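Local coordinates for putative cell invasion protein with MAC/Perforin domain (Bacteroides thetaiotaomicron VPI-5482, PDB 3KK7) that belongs to the membrane-attack complex/perforin family and is a putative cell invasion protein, its precise role in this gut symbiont being unproven, at residues 401-406 and 506-511. Sequence-based numbering, arbitrary orientation.
Sequences NTRQGD and DDYIPD
R403 leaves its loop with CG anti to the carbonyl carbon, beside the backbone N, runs nearly straight through CD, then bends at chi3 (-69°), which brings the guanidinium up to Y508 and I509 on the short helical turn of 508-511. I509 lays CG1 over one face of that group, offset toward its rim, and its CD1 comes to 3.6 Å from R403 NH1. Y508 meets the guanidinium at the edge: R403 NH2 donates to Y508 OH over 2.8 Å, but the N-H...O angle of 127° makes the bond weak. The two planes stand 80° apart, so ring and guanidinium do not stack. Y508 OH is also hydrogen-bonded to N198 OD1, while R403 gives NH1 to the carbonyl of Y197, NH2 to that of W35, and pairs NE with the terminal carboxylate of L541. Behind the contact, T402 to G405 form a type I beta turn, closed by G405 N to T402 O at 3.0 Å; D406 N donates to T402 OG1 at 3.1 Å. Across from it, ahead of the turn leading into the helix, D506 OD1 accepts from Y508 N at 3.2 Å in an almost straight capping bond. A leucine in place of R403 would probably leave the L541 carboxylate without its charged mate and the carbonyls of Y197 and W35, with Y508 OH, short of a donor. The contact thus joins the hairpin loop between strands 392-401 and 407-411 of the D2 region to the D3 region through a buried positive charge, probably balanced by the chain-end carboxylate, with isoleucine carbons over one face.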
loop_
_atom_site.group_PDB
_atom_site.type_symbol
_atom_site.label_atom_id
_atom_site.label_comp_id
_atom_site.label_asym_id
_atom_site.label_seq_id
_atom_site.Cartn_x
_atom_site.Cartn_y
_atom_site.Cartn_z
ATOM N N ASN A 401 -4.371 12.862 19.464
ATOM C CA ASN A 401 -3.921 12.950 18.077
ATOM C C ASN A 401 -2.508 12.384 18.010
ATOM O O ASN A 401 -1.610 12.921 18.671
ATOM C CB ASN A 401 -3.960 14.385 17.534
ATOM C CG ASN A 401 -5.371 14.807 17.066
ATOM O OD1 ASN A 401 -5.564 15.185 15.907
ATOM N ND2 ASN A 401 -6.357 14.733 17.972
ATOM N N THR A 402 -2.319 11.307 17.233
ATOM C CA THR A 402 -1.029 10.628 17.149
ATOM C C THR A 402 -0.084 11.366 16.215
ATOM O O THR A 402 -0.477 12.314 15.570
ATOM C CB THR A 402 -1.190 9.161 16.670
ATOM O OG1 THR A 402 -1.575 9.126 15.284
ATOM C CG2 THR A 402 -2.227 8.434 17.518
ATOM N N ARG A 403 1.152 10.902 16.126
ATOM C CA ARG A 403 2.132 11.460 15.212
ATOM C C ARG A 403 1.675 11.402 13.755
ATOM O O ARG A 403 1.994 12.284 12.923
ATOM C CB ARG A 403 3.439 10.681 15.311
ATOM C CG ARG A 403 4.209 10.852 16.611
ATOM C CD ARG A 403 5.609 10.254 16.466
ATOM N NE ARG A 403 5.554 8.803 16.358
ATOM C CZ ARG A 403 6.490 8.024 15.805
ATOM N NH1 ARG A 403 6.303 6.710 15.766
ATOM N NH2 ARG A 403 7.598 8.527 15.285
ATOM N N GLN A 404 0.934 10.339 13.462
ATOM C CA GLN A 404 0.495 10.022 12.112
ATOM C C GLN A 404 -0.758 10.825 11.813
ATOM O O GLN A 404 -1.210 10.888 10.678
ATOM C CB GLN A 404 0.223 8.518 12.004
ATOM C CG GLN A 404 1.427 7.580 12.291
ATOM C CD GLN A 404 1.802 7.385 13.787
ATOM O OE1 GLN A 404 1.004 7.650 14.696
ATOM N NE2 GLN A 404 3.036 6.926 14.030
ATOM N N GLY A 405 -1.319 11.443 12.850
ATOM C CA GLY A 405 -2.513 12.278 12.709
ATOM C C GLY A 405 -3.818 11.506 12.833
ATOM O O GLY A 405 -4.840 11.932 12.334
ATOM N N ASP A 406 -3.779 10.373 13.518
ATOM C CA ASP A 406 -4.972 9.585 13.800
ATOM C C ASP A 406 -5.586 10.181 15.052
ATOM O O ASP A 406 -4.863 10.720 15.869
ATOM C CB ASP A 406 -4.589 8.120 14.050
ATOM C CG ASP A 406 -3.652 7.576 12.997
ATOM O OD1 ASP A 406 -4.000 7.633 11.782
ATOM O OD2 ASP A 406 -2.563 7.094 13.382
ATOM N N ASP A 506 12.537 3.188 20.707
ATOM C CA ASP A 506 13.390 4.344 20.657
ATOM C C ASP A 506 12.682 5.391 21.476
ATOM O O ASP A 506 11.587 5.806 21.130
ATOM C CB ASP A 506 13.603 4.841 19.231
ATOM C CG ASP A 506 14.733 5.882 19.135
ATOM O OD1 ASP A 506 14.956 6.678 20.081
ATOM O OD2 ASP A 506 15.401 5.908 18.086
ATOM N N ASP A 507 13.322 5.808 22.562
ATOM C CA ASP A 507 12.770 6.803 23.469
ATOM C C ASP A 507 12.262 8.078 22.760
ATOM O O ASP A 507 11.338 8.738 23.255
ATOM C CB ASP A 507 13.789 7.129 24.586
ATOM C CG ASP A 507 13.899 6.008 25.665
ATOM O OD1 ASP A 507 13.127 5.032 25.637
ATOM O OD2 ASP A 507 14.757 6.114 26.566
ATOM N N TYR A 508 12.794 8.412 21.590
ATOM C CA TYR A 508 12.295 9.598 20.905
ATOM C C TYR A 508 10.766 9.553 20.710
ATOM O O TYR A 508 10.124 10.595 20.705
ATOM C CB TYR A 508 13.012 9.834 19.571
ATOM C CG TYR A 508 12.264 9.399 18.292
ATOM C CD1 TYR A 508 11.370 10.251 17.645
ATOM C CD2 TYR A 508 12.492 8.158 17.714
ATOM C CE1 TYR A 508 10.722 9.853 16.473
ATOM C CE2 TYR A 508 11.854 7.776 16.572
ATOM C CZ TYR A 508 10.972 8.623 15.948
ATOM O OH TYR A 508 10.327 8.211 14.796
ATOM N N ILE A 509 10.192 8.356 20.553
ATOM C CA ILE A 509 8.740 8.208 20.361
ATOM C C ILE A 509 7.958 8.523 21.633
ATOM O O ILE A 509 7.149 9.443 21.630
ATOM C CB ILE A 509 8.340 6.815 19.791
ATOM C CG1 ILE A 509 8.966 6.607 18.405
ATOM C CG2 ILE A 509 6.806 6.689 19.682
ATOM C CD1 ILE A 509 8.803 5.213 17.837
ATOM N N PRO A 510 8.182 7.782 22.729
ATOM C CA PRO A 510 7.461 8.214 23.959
ATOM C C PRO A 510 7.686 9.693 24.301
ATOM O O PRO A 510 6.784 10.349 24.826
ATOM C CB PRO A 510 8.012 7.299 25.068
ATOM C CG PRO A 510 9.183 6.544 24.448
ATOM C CD PRO A 510 8.991 6.567 22.944
ATOM N N ASP A 511 8.867 10.219 23.966
ATOM C CA ASP A 511 9.183 11.641 24.209
ATOM C C ASP A 511 8.341 12.587 23.332
ATOM O O ASP A 511 7.946 13.671 23.783
ATOM C CB ASP A 511 10.710 11.929 24.104
ATOM C CG ASP A 511 11.467 11.701 25.450
ATOM O OD1 ASP A 511 10.792 11.618 26.504
ATOM O OD2 ASP A 511 12.731 11.604 25.455
#